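Local coordinates for protein carbohydrate deacetylase Agd3 (Neosartorya fumigata, PDB 6NWZ) that probably removes N-acetyl groups from the exopolysaccharide galactosaminogalactan, a step required for Aspergillus fumigatus biofilm formation, at residues H385-F390 / S408-W413; N428-P433 / N450-C455; D256-T261 / V302-N307; F390-Q395 / P432-G437. All blocks are in the same frame, centred on the assembly; numbering follows the deposited sequence.

Overall arrangement
All four contacts lie in the deacetylase domain, three of them round a single zinc ion: interaction 3 supplies D256, interaction 1 H388 and interaction 4 H392. Interactions 1 and 3 have centres about 10 Å apart and are joined through neighbouring parallel strands 384-387 and 300-304, with I386 N 2.9 Å from V302 O. Interaction 2 is also about 10 Å from interaction 1, centre to centre, and S387 O lies 3.0 Å from I431 N between them. Interaction 4 shares F390 with interaction 1 and P432 and P433 with interaction 2. N307 N of interaction 3, 3.0 Å from F390 O, ties that contact to the loop carrying H392.

Interaction 1 (H385-F390 / S408-W413); sequences HISHTF and SFNQAW. With ZN (zinc ion), chain L.
The F390 ring carries CB of F409 on one face, 3.6 Å above its plane and displaced toward the rim, while OD1 of N410 lies at its edge, near the ring plane. The F390 and F409 rings themselves meet obliquely, their planes 56° apart, and the contact of F409 CB over the F390 face is a CH-pi interaction. Farther along the helix, W413 CB touches CE1 of F390 at 4.1 Å. F390 reaches the helix because CG stands anti to the backbone N (chi1 -170°), beside the carbonyl carbon.

The polar half of the contact is made by the amide of N410. Its ND2 donates to S387 OG at 2.7 Å, nearly straight at 167°, with the hydroxyl oxygen in the amide plane. S387 OG also accepts from T389 N at 3.3 Å, forming an ST turn where the strand ends. ND2 of N410 is bonded to H304 O as well, and its OD1 accepts from G306 N, so both ends of this buried amide are engaged and its rotation is fixed.

One residue beyond S387, the imidazole of H388 leads off from the helix and binds zinc through NE2 at 2.2 Å. Helix 400-417 thus packs on the end of strand 384-387 in a beta-alpha-beta unit completed by strand 424-426, and the sequence from H388 to H392 fits the His-Thr-x-x-His metal motif of polysaccharide deacetylases.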
loop_
_atom_site.group_PDB
_atom_site.type_symbol
_atom_site.label_atom_id
_atom_site.label_comp_id
_atom_site.label_asym_id
_atom_site.label_seq_id
_atom_site.Cartn_x
_atom_site.Cartn_y
_atom_site.Cartn_z
ATOM N N HIS A 385 -3.870 13.681 14.064
ATOM C CA HIS A 385 -2.920 14.053 15.101
ATOM C C HIS A 385 -2.392 12.813 15.806
ATOM O O HIS A 385 -3.153 11.895 16.125
ATOM C CB HIS A 385 -3.566 15.013 16.106
ATOM C CG HIS A 385 -4.186 16.212 15.459
ATOM N ND1 HIS A 385 -3.481 17.368 15.204
ATOM C CD2 HIS A 385 -5.433 16.416 14.973
ATOM C CE1 HIS A 385 -4.274 18.242 14.608
ATOM N NE2 HIS A 385 -5.464 17.689 14.458
ATOM N N ILE A 386 -1.080 12.800 16.045
ATOM C CA ILE A 386 -0.426 11.696 16.737
ATOM C C ILE A 386 0.837 12.244 17.388
ATOM O O ILE A 386 1.369 13.277 16.974
ATOM C CB ILE A 386 -0.114 10.529 15.766
ATOM C CG1 ILE A 386 0.268 9.264 16.541
ATOM C CG2 ILE A 386 0.958 10.946 14.770
ATOM C CD1 ILE A 386 0.780 8.153 15.663
ATOM N N SER A 387 1.311 11.560 18.429
ATOM C CA SER A 387 2.488 12.006 19.165
ATOM C C SER A 387 3.774 11.617 18.446
ATOM O O SER A 387 3.898 10.511 17.913
ATOM C CB SER A 387 2.502 11.417 20.577
ATOM O OG SER A 387 3.706 11.751 21.252
ATOM N N HIS A 388 4.742 12.531 18.459
ATOM C CA HIS A 388 6.073 12.308 17.903
ATOM C C HIS A 388 7.143 12.487 18.981
ATOM O O HIS A 388 8.275 12.885 18.688
ATOM C CB HIS A 388 6.315 13.247 16.720
ATOM C CG HIS A 388 7.461 12.847 15.843
ATOM N ND1 HIS A 388 7.646 11.557 15.394
ATOM C CD2 HIS A 388 8.473 13.577 15.316
ATOM C CE1 HIS A 388 8.728 11.507 14.636
ATOM N NE2 HIS A 388 9.248 12.721 14.573
ATOM N N THR A 389 6.778 12.180 20.235
ATOM C CA THR A 389 7.551 12.411 21.461
ATOM C C THR A 389 7.687 13.895 21.788
ATOM O O THR A 389 7.477 14.759 20.928
ATOM C CB THR A 389 8.940 11.767 21.402
ATOM O OG1 THR A 389 9.765 12.458 20.455
ATOM C CG2 THR A 389 8.827 10.304 21.024
ATOM N N PHE A 390 8.038 14.199 23.038
ATOM C CA PHE A 390 8.004 15.582 23.500
ATOM C C PHE A 390 9.175 16.380 22.936
ATOM O O PHE A 390 8.979 17.390 22.251
ATOM C CB PHE A 390 7.990 15.621 25.031
ATOM C CG PHE A 390 7.720 16.987 25.605
ATOM C CD1 PHE A 390 6.514 17.627 25.376
ATOM C CD2 PHE A 390 8.669 17.622 26.388
ATOM C CE1 PHE A 390 6.265 18.883 25.909
ATOM C CE2 PHE A 390 8.426 18.876 26.924
ATOM C CZ PHE A 390 7.225 19.506 26.684
ATOM N N SER A 408 5.149 10.633 28.192
ATOM C CA SER A 408 4.149 11.173 29.108
ATOM C C SER A 408 4.023 12.688 28.986
ATOM O O SER A 408 2.910 13.228 29.047
ATOM C CB SER A 408 4.493 10.772 30.539
ATOM O OG SER A 408 5.877 10.941 30.788
ATOM N N PHE A 409 5.144 13.396 28.828
ATOM C CA PHE A 409 5.073 14.848 28.697
ATOM C C PHE A 409 4.289 15.246 27.455
ATOM O O PHE A 409 3.445 16.147 27.503
ATOM C CB PHE A 409 6.477 15.450 28.651
ATOM C CG PHE A 409 7.068 15.733 30.003
ATOM C CD1 PHE A 409 7.221 14.722 30.938
ATOM C CD2 PHE A 409 7.493 17.013 30.330
ATOM C CE1 PHE A 409 7.776 14.985 32.178
ATOM C CE2 PHE A 409 8.050 17.281 31.571
ATOM C CZ PHE A 409 8.192 16.266 32.493
ATOM N N ASN A 410 4.557 14.583 26.331
ATOM C CA ASN A 410 3.834 14.903 25.111
ATOM C C ASN A 410 2.361 14.529 25.223
ATOM O O ASN A 410 1.513 15.168 24.593
ATOM C CB ASN A 410 4.483 14.201 23.920
ATOM C CG ASN A 410 4.414 15.021 22.651
ATOM O OD1 ASN A 410 4.618 16.236 22.669
ATOM N ND2 ASN A 410 4.120 14.362 21.537
ATOM N N GLN A 411 2.039 13.505 26.019
ATOM C CA GLN A 411 0.638 13.166 26.252
ATOM C C GLN A 411 -0.060 14.262 27.049
ATOM O O GLN A 411 -1.181 14.666 26.717
ATOM C CB GLN A 411 0.530 11.823 26.981
ATOM C CG GLN A 411 0.926 10.617 26.147
ATOM C CD GLN A 411 1.069 9.349 26.973
ATOM O OE1 GLN A 411 0.902 8.238 26.465
ATOM N NE2 GLN A 411 1.389 9.508 28.252
ATOM N N ALA A 412 0.590 14.751 28.109
ATOM C CA ALA A 412 -0.003 15.816 28.910
ATOM C C ALA A 412 -0.124 17.101 28.105
ATOM O O ALA A 412 -1.116 17.828 28.230
ATOM C CB ALA A 412 0.824 16.050 30.173
ATOM N N TRP A 413 0.876 17.391 27.270
ATOM C CA TRP A 413 0.805 18.563 26.406
ATOM C C TRP A 413 -0.338 18.441 25.404
ATOM O O TRP A 413 -1.095 19.398 25.199
ATOM C CB TRP A 413 2.142 18.762 25.691
ATOM C CG TRP A 413 2.125 19.867 24.682
ATOM C CD1 TRP A 413 2.250 21.206 24.925
ATOM C CD2 TRP A 413 1.977 19.729 23.264
ATOM N NE1 TRP A 413 2.187 21.910 23.744
ATOM C CE2 TRP A 413 2.020 21.025 22.710
ATOM C CE3 TRP A 413 1.811 18.636 22.410
ATOM C CZ2 TRP A 413 1.903 21.255 21.342
ATOM C CZ3 TRP A 413 1.697 18.867 21.050
ATOM C CH2 TRP A 413 1.743 20.167 20.530
HETATM ZN ZN ZN L . 11.106 13.485 13.610
#

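Interaction 2 (N428-P433 / N450-C455); sequences NGIIPP and NGIRNC
I452 meets I430 because its CG1 stands anti to the carbonyl carbon (chi1 -56°), beside the backbone N, and a further bend brings CD1 to within 3.6 Å of I430 CG2. The two isoleucines cross at about a right angle. In N454, CG is tucked between the backbone N and the carbonyl carbon (chi1 62°), which sets its amide beside that of N428. These amides are nearly perpendicular and do not bond to each other.

The main chains do most of the joining. N428 O accepts from R453 N at 2.8 Å, almost straight at 177°, and from N454 N at 3.1 Å. Two residues on, I430 N makes only a weak bond to N454 O, leaving G429 and N454 as a single bridge. C455 CB packs on P432 CD at 3.9 Å.

W447 of helix 441-449 touches I430, P432, I452 and C455, while N454 and C455 meet strand 487-492. The chain turns a corner at N428, and just after it the weakly bonded strand 429-430 bridges to the start of strand 454-456. Two N-H donors share the N428 carbonyl oxygen and probably fix the backbone there, while beyond it apolar packing, rather than strong hydrogen bonding, carries the junction.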
loop_
_atom_site.group_PDB
_atom_site.type_symbol
_atom_site.label_atom_id
_atom_site.label_comp_id
_atom_site.label_asym_id
_atom_site.label_seq_id
_atom_site.Cartn_x
_atom_site.Cartn_y
_atom_site.Cartn_z
ATOM N N ASN A 428 -3.024 5.244 20.975
ATOM C CA ASN A 428 -2.250 4.057 21.313
ATOM C C ASN A 428 -1.018 3.896 20.434
ATOM O O ASN A 428 -0.408 2.820 20.431
ATOM C CB ASN A 428 -3.130 2.809 21.218
ATOM C CG ASN A 428 -3.653 2.569 19.813
ATOM O OD1 ASN A 428 -3.622 3.461 18.968
ATOM N ND2 ASN A 428 -4.143 1.362 19.562
ATOM N N GLY A 429 -0.638 4.933 19.693
ATOM C CA GLY A 429 0.495 4.834 18.794
ATOM C C GLY A 429 1.261 6.136 18.722
ATOM O O GLY A 429 0.738 7.215 19.024
ATOM N N ILE A 430 2.526 6.020 18.319
ATOM C CA ILE A 430 3.401 7.167 18.141
ATOM C C ILE A 430 4.149 7.017 16.826
ATOM O O ILE A 430 4.219 5.936 16.239
ATOM C CB ILE A 430 4.416 7.330 19.293
ATOM C CG1 ILE A 430 5.472 6.220 19.229
ATOM C CG2 ILE A 430 3.716 7.332 20.636
ATOM C CD1 ILE A 430 6.605 6.398 20.216
ATOM N N ILE A 431 4.711 8.131 16.371
ATOM C CA ILE A 431 5.733 8.117 15.331
ATOM C C ILE A 431 7.074 8.249 16.043
ATOM O O ILE A 431 7.438 9.356 16.463
ATOM C CB ILE A 431 5.524 9.248 14.310
ATOM C CG1 ILE A 431 4.102 9.199 13.735
ATOM C CG2 ILE A 431 6.583 9.172 13.216
ATOM C CD1 ILE A 431 3.826 10.248 12.671
ATOM N N PRO A 432 7.823 7.165 16.227
ATOM C CA PRO A 432 9.061 7.239 17.017
ATOM C C PRO A 432 10.035 8.234 16.413
ATOM O O PRO A 432 10.141 8.349 15.182
ATOM C CB PRO A 432 9.606 5.802 16.964
ATOM C CG PRO A 432 8.878 5.140 15.834
ATOM C CD PRO A 432 7.539 5.796 15.763
ATOM N N PRO A 433 10.764 8.978 17.246
ATOM C CA PRO A 433 11.555 10.113 16.738
ATOM C C PRO A 433 12.714 9.625 15.882
ATOM O O PRO A 433 13.607 8.926 16.367
ATOM C CB PRO A 433 12.038 10.805 18.017
ATOM C CG PRO A 433 12.086 9.700 19.042
ATOM C CD PRO A 433 10.981 8.739 18.685
ATOM N N ASN A 450 3.056 3.683 29.165
ATOM C CA ASN A 450 1.996 4.600 28.788
ATOM C C ASN A 450 1.098 3.897 27.767
ATOM O O ASN A 450 1.316 2.738 27.411
ATOM C CB ASN A 450 2.586 5.907 28.264
ATOM C CG ASN A 450 3.495 6.581 29.282
ATOM O OD1 ASN A 450 3.041 7.370 30.113
ATOM N ND2 ASN A 450 4.785 6.268 29.226
ATOM N N GLY A 451 0.077 4.588 27.281
ATOM C CA GLY A 451 -0.910 3.913 26.452
ATOM C C GLY A 451 -0.475 3.397 25.090
ATOM O O GLY A 451 -1.335 3.062 24.269
ATOM N N ILE A 452 0.832 3.295 24.836
ATOM C CA ILE A 452 1.352 3.041 23.493
ATOM C C ILE A 452 1.464 1.542 23.259
ATOM O O ILE A 452 2.073 0.818 24.057
ATOM C CB ILE A 452 2.709 3.736 23.283
ATOM C CG1 ILE A 452 2.586 5.233 23.548
ATOM C CG2 ILE A 452 3.223 3.501 21.870
ATOM C CD1 ILE A 452 1.386 5.863 22.890
ATOM N N ARG A 453 0.880 1.079 22.153
ATOM C CA ARG A 453 0.896 -0.322 21.762
ATOM C C ARG A 453 1.431 -0.553 20.358
ATOM O O ARG A 453 1.859 -1.671 20.053
ATOM C CB ARG A 453 -0.519 -0.918 21.848
ATOM C CG ARG A 453 -1.165 -0.800 23.215
ATOM C CD ARG A 453 -0.579 -1.804 24.179
ATOM N NE ARG A 453 -1.155 -1.686 25.510
ATOM C CZ ARG A 453 -0.570 -1.043 26.513
ATOM N NH1 ARG A 453 0.611 -0.468 26.329
ATOM N NH2 ARG A 453 -1.159 -0.975 27.700
ATOM N N ASN A 454 1.429 0.465 19.503
ATOM C CA ASN A 454 1.874 0.332 18.127
ATOM C C ASN A 454 2.644 1.582 17.732
ATOM O O ASN A 454 2.614 2.606 18.419
ATOM C CB ASN A 454 0.691 0.133 17.181
ATOM C CG ASN A 454 -0.254 1.312 17.200
ATOM O OD1 ASN A 454 0.006 2.334 16.566
ATOM N ND2 ASN A 454 -1.341 1.191 17.953
ATOM N N CYS A 455 3.324 1.496 16.597
ATOM C CA CYS A 455 4.088 2.627 16.102
ATOM C C CYS A 455 4.266 2.465 14.597
ATOM O O CYS A 455 3.540 1.703 13.950
ATOM C CB CYS A 455 5.433 2.736 16.839
ATOM S SG CYS A 455 6.667 1.510 16.342
#

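Interaction 3 (D256-T261 / V302-N307); sequences DMFLVT and VGHNGN. With ZN (zinc ion), chain L.
D256, which binds zinc through OD1 at 2.0 Å, meets N305 with its backbone: CA of D256 lies beside N305 OD1, while its side chain leaves on the side away from 302-307. In the parallel bridge that follows, M257 N donates to G303 O at 3.1 Å (153°), and M257 O accepts from N305 N at 3.0 Å (162°).

The same residues enter a type II turn, D256 to L259, closed by L259 N to D256 O. The turn brings L259 across N305 at about a right angle, with L259 CD1 3.3 Å from N305 OD1. The bridged M257 and H304 send their side chains to the same face of the sheet, side by side, and M257 CB packs on V302 CG1 at 3.4 Å. F258 presents its ring edge to H304: CE2 lies 3.3 Å from ND1, nearly in the phenyl plane, with the rings turned 51° apart.

Farther out, H304 NE2 is hydrogen-bonded to H385 ND1, and W374 of helix 369-375 touches M257, F258, V302 and H304. H388 and H392 complete the protein ligands of the zinc. Strand pairing and turn are thus consistent with a scaffold that places D256 for the Asp-His-His zinc site.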
loop_
_atom_site.group_PDB
_atom_site.type_symbol
_atom_site.label_atom_id
_atom_site.label_comp_id
_atom_site.label_asym_id
_atom_site.label_seq_id
_atom_site.Cartn_x
_atom_site.Cartn_y
_atom_site.Cartn_z
ATOM N N ASP A 256 7.676 16.103 12.985
ATOM C CA ASP A 256 8.454 17.242 13.470
ATOM C C ASP A 256 7.639 18.528 13.562
ATOM O O ASP A 256 8.205 19.622 13.518
ATOM C CB ASP A 256 9.695 17.481 12.602
ATOM C CG ASP A 256 10.646 16.305 12.605
ATOM O OD1 ASP A 256 10.327 15.270 13.225
ATOM O OD2 ASP A 256 11.725 16.424 11.986
ATOM N N MET A 257 6.318 18.428 13.703
ATOM C CA MET A 257 5.509 19.633 13.850
ATOM C C MET A 257 5.834 20.340 15.161
ATOM O O MET A 257 5.958 19.707 16.215
ATOM C CB MET A 257 4.021 19.307 13.788
ATOM C CG MET A 257 3.111 20.535 13.842
ATOM S SD MET A 257 3.336 21.711 12.480
ATOM C CE MET A 257 2.990 20.666 11.069
ATOM N N PHE A 258 5.968 21.665 15.076
ATOM C CA PHE A 258 6.370 22.620 16.104
ATOM C C PHE A 258 7.887 22.678 16.266
ATOM O O PHE A 258 8.373 23.533 17.004
ATOM C CB PHE A 258 5.726 22.361 17.481
ATOM C CG PHE A 258 4.253 22.657 17.528
ATOM C CD1 PHE A 258 3.796 23.920 17.867
ATOM C CD2 PHE A 258 3.326 21.670 17.234
ATOM C CE1 PHE A 258 2.443 24.194 17.910
ATOM C CE2 PHE A 258 1.973 21.939 17.276
ATOM C CZ PHE A 258 1.529 23.198 17.613
ATOM N N LEU A 259 8.650 21.817 15.601
ATOM C CA LEU A 259 10.102 21.860 15.678
ATOM C C LEU A 259 10.676 22.757 14.588
ATOM O O LEU A 259 10.010 23.101 13.609
ATOM C CB LEU A 259 10.699 20.456 15.545
ATOM C CG LEU A 259 10.446 19.430 16.649
ATOM C CD1 LEU A 259 11.193 18.134 16.361
ATOM C CD2 LEU A 259 10.839 19.992 18.003
ATOM N N VAL A 260 11.940 23.131 14.775
ATOM C CA VAL A 260 12.747 23.794 13.758
ATOM C C VAL A 260 13.730 22.771 13.207
ATOM O O VAL A 260 14.403 22.074 13.977
ATOM C CB VAL A 260 13.489 25.015 14.332
ATOM C CG1 VAL A 260 14.378 25.649 13.274
ATOM C CG2 VAL A 260 12.504 26.029 14.879
ATOM N N THR A 261 13.806 22.670 11.886
ATOM C CA THR A 261 14.712 21.731 11.241
ATOM C C THR A 261 15.726 22.507 10.414
ATOM O O THR A 261 15.402 23.551 9.838
ATOM C CB THR A 261 13.956 20.716 10.354
ATOM O OG1 THR A 261 13.344 21.391 9.255
ATOM C CG2 THR A 261 12.876 19.975 11.158
ATOM N N VAL A 302 -0.602 14.593 11.342
ATOM C CA VAL A 302 0.519 15.386 11.833
ATOM C C VAL A 302 1.061 14.761 13.115
ATOM O O VAL A 302 0.287 14.375 14.002
ATOM C CB VAL A 302 0.097 16.847 12.076
ATOM C CG1 VAL A 302 1.255 17.635 12.647
ATOM C CG2 VAL A 302 -0.380 17.466 10.777
ATOM N N GLY A 303 2.385 14.662 13.208
ATOM C CA GLY A 303 3.045 14.207 14.410
ATOM C C GLY A 303 3.714 15.371 15.113
ATOM O O GLY A 303 4.579 16.039 14.539
ATOM N N HIS A 304 3.307 15.612 16.360
ATOM C CA HIS A 304 3.682 16.810 17.097
ATOM C C HIS A 304 4.828 16.543 18.064
ATOM O O HIS A 304 4.956 15.455 18.626
ATOM C CB HIS A 304 2.490 17.357 17.887
ATOM C CG HIS A 304 1.306 17.705 17.043
ATOM N ND1 HIS A 304 1.248 18.852 16.283
ATOM C CD2 HIS A 304 0.129 17.063 16.845
ATOM C CE1 HIS A 304 0.090 18.901 15.652
ATOM N NE2 HIS A 304 -0.608 17.828 15.975
ATOM N N ASN A 305 5.654 17.570 18.273
ATOM C CA ASN A 305 6.660 17.587 19.330
ATOM C C ASN A 305 6.331 18.757 20.250
ATOM O O ASN A 305 6.607 19.912 19.913
ATOM C CB ASN A 305 8.062 17.715 18.756
ATOM C CG ASN A 305 8.422 16.564 17.855
ATOM O OD1 ASN A 305 8.246 16.634 16.639
ATOM N ND2 ASN A 305 8.933 15.491 18.443
ATOM N N GLY A 306 5.751 18.454 21.415
ATOM C CA GLY A 306 5.293 19.506 22.306
ATOM C C GLY A 306 6.389 20.454 22.756
ATOM O O GLY A 306 6.134 21.645 22.958
ATOM N N ASN A 307 7.615 19.950 22.921
ATOM C CA ASN A 307 8.696 20.806 23.403
ATOM C C ASN A 307 9.003 21.925 22.415
ATOM O O ASN A 307 9.439 23.008 22.823
ATOM C CB ASN A 307 9.947 19.970 23.681
ATOM C CG ASN A 307 11.031 20.756 24.401
ATOM O OD1 ASN A 307 10.861 21.162 25.552
ATOM N ND2 ASN A 307 12.162 20.958 23.732
HETATM ZN ZN ZN L . 11.106 13.485 13.610
#

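Interaction 4 (F390-Q395 / P432-G437); sequences FTHEEQ and PPAITG. With ZN (zinc ion), chain L.
P433 lies against H392 and Q395 where two loops of the Asp-His-His zinc site meet, an arrangement of metal ligands familiar from polysaccharide deacetylases. Just before it, P432 O accepts from I435 N at 2.9 Å and so begins to curl the second loop.

P433 sets CB over the centre of the H392 imidazole, 4.0 Å from the ring centroid and only 4° off the ring normal, a CH-pi contact. Backed in this way, H392 binds zinc through NE2 at 2.4 Å, with D256 and H388 as the other protein ligands. The CG corner of the same proline touches the Q395 amide, 3.6 Å from NE2, and the two side chains cross at about a right angle. The opposite end of that amide, OE1, is bonded to W447 NE1, so the glutamine is held on helix 441-449 as well.

A434 follows with CB 4.0 Å from E394 OE2. E394 binds a different zinc ion, together with D335.

T436 is the polar link between the loops. Its OG1 sits between the backbone N and the carbonyl carbon (chi1 64°), from where it donates to P433 O at 2.6 Å, in the carbonyl plane, and accepts from Q395 N at 3.0 Å (165°). One hydroxyl thus fixes the bend of its own loop and binds the other. G437, whose N is bonded to N396 OD1, closes the contact with a CA-H...O approach: its CA lies 3.4 Å from the carbonyl O of Q395.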
loop_
_atom_site.group_PDB
_atom_site.type_symbol
_atom_site.label_atom_id
_atom_site.label_comp_id
_atom_site.label_asym_id
_atom_site.label_seq_id
_atom_site.Cartn_x
_atom_site.Cartn_y
_atom_site.Cartn_z
ATOM N N PHE A 390 8.038 14.199 23.038
ATOM C CA PHE A 390 8.004 15.582 23.500
ATOM C C PHE A 390 9.175 16.380 22.936
ATOM O O PHE A 390 8.979 17.390 22.251
ATOM C CB PHE A 390 7.990 15.621 25.031
ATOM C CG PHE A 390 7.720 16.987 25.605
ATOM C CD1 PHE A 390 6.514 17.627 25.376
ATOM C CD2 PHE A 390 8.669 17.622 26.388
ATOM C CE1 PHE A 390 6.265 18.883 25.909
ATOM C CE2 PHE A 390 8.426 18.876 26.924
ATOM C CZ PHE A 390 7.225 19.506 26.684
ATOM N N THR A 391 10.403 15.930 23.190
ATOM C CA THR A 391 11.595 16.685 22.826
ATOM C C THR A 391 12.286 16.156 21.578
ATOM O O THR A 391 13.309 16.718 21.172
ATOM C CB THR A 391 12.593 16.692 23.990
ATOM O OG1 THR A 391 13.299 15.446 24.029
ATOM C CG2 THR A 391 11.861 16.875 25.299
ATOM N N HIS A 392 11.759 15.093 20.970
ATOM C CA HIS A 392 12.367 14.449 19.803
ATOM C C HIS A 392 13.721 13.825 20.142
ATOM O O HIS A 392 14.600 13.721 19.284
ATOM C CB HIS A 392 12.500 15.426 18.631
ATOM C CG HIS A 392 12.776 14.760 17.321
ATOM N ND1 HIS A 392 13.995 14.187 17.023
ATOM C CD2 HIS A 392 11.992 14.570 16.234
ATOM C CE1 HIS A 392 13.949 13.673 15.807
ATOM N NE2 HIS A 392 12.746 13.892 15.307
ATOM N N GLU A 393 13.892 13.395 21.391
ATOM C CA GLU A 393 15.128 12.737 21.797
ATOM C C GLU A 393 15.259 11.384 21.111
ATOM O O GLU A 393 14.318 10.583 21.109
ATOM C CB GLU A 393 15.170 12.555 23.316
ATOM C CG GLU A 393 16.403 11.804 23.818
ATOM C CD GLU A 393 16.368 11.547 25.315
ATOM O OE1 GLU A 393 15.329 11.836 25.945
ATOM O OE2 GLU A 393 17.379 11.057 25.866
ATOM N N GLU A 394 16.428 11.137 20.526
ATOM C CA GLU A 394 16.718 9.840 19.934
ATOM C C GLU A 394 16.841 8.789 21.029
ATOM O O GLU A 394 17.478 9.017 22.062
ATOM C CB GLU A 394 18.004 9.914 19.114
ATOM C CG GLU A 394 18.234 11.276 18.471
ATOM C CD GLU A 394 18.031 11.266 16.970
ATOM O OE1 GLU A 394 18.566 10.353 16.308
ATOM O OE2 GLU A 394 17.340 12.172 16.453
ATOM N N GLN A 395 16.228 7.630 20.802
ATOM C CA GLN A 395 16.041 6.643 21.856
ATOM C C GLN A 395 16.818 5.353 21.624
ATOM O O GLN A 395 16.597 4.378 22.350
ATOM C CB GLN A 395 14.553 6.336 22.014
ATOM C CG GLN A 395 13.698 7.576 22.178
ATOM C CD GLN A 395 12.226 7.255 22.263
ATOM O OE1 GLN A 395 11.837 6.089 22.302
ATOM N NE2 GLN A 395 11.394 8.291 22.291
ATOM N N PRO A 432 7.823 7.165 16.227
ATOM C CA PRO A 432 9.061 7.239 17.017
ATOM C C PRO A 432 10.035 8.234 16.413
ATOM O O PRO A 432 10.141 8.349 15.182
ATOM C CB PRO A 432 9.606 5.802 16.964
ATOM C CG PRO A 432 8.878 5.140 15.834
ATOM C CD PRO A 432 7.539 5.796 15.763
ATOM N N PRO A 433 10.764 8.978 17.246
ATOM C CA PRO A 433 11.555 10.113 16.738
ATOM C C PRO A 433 12.714 9.625 15.882
ATOM O O PRO A 433 13.607 8.926 16.367
ATOM C CB PRO A 433 12.038 10.805 18.017
ATOM C CG PRO A 433 12.086 9.700 19.042
ATOM C CD PRO A 433 10.981 8.739 18.685
ATOM N N ALA A 434 12.689 9.990 14.598
ATOM C CA ALA A 434 13.669 9.514 13.620
ATOM C C ALA A 434 13.705 7.990 13.559
ATOM O O ALA A 434 14.737 7.400 13.228
ATOM C CB ALA A 434 15.068 10.065 13.910
ATOM N N ILE A 435 12.573 7.355 13.879
ATOM C CA ILE A 435 12.440 5.901 13.936
ATOM C C ILE A 435 13.567 5.319 14.782
ATOM O O ILE A 435 14.343 4.477 14.312
ATOM C CB ILE A 435 12.414 5.289 12.521
ATOM C CG1 ILE A 435 11.499 6.108 11.616
ATOM C CG2 ILE A 435 11.888 3.860 12.555
ATOM C CD1 ILE A 435 10.062 6.151 12.096
ATOM N N THR A 436 13.672 5.767 16.033
ATOM C CA THR A 436 14.714 5.317 16.945
ATOM C C THR A 436 14.094 4.669 18.178
ATOM O O THR A 436 12.923 4.883 18.501
ATOM C CB THR A 436 15.646 6.473 17.367
ATOM O OG1 THR A 436 14.913 7.457 18.111
ATOM C CG2 THR A 436 16.272 7.128 16.147
ATOM N N GLY A 437 14.901 3.862 18.865
ATOM C CA GLY A 437 14.445 3.134 20.027
ATOM C C GLY A 437 13.735 1.833 19.732
ATOM O O GLY A 437 13.347 1.131 20.676
HETATM ZN ZN ZN L . 11.106 13.485 13.610
#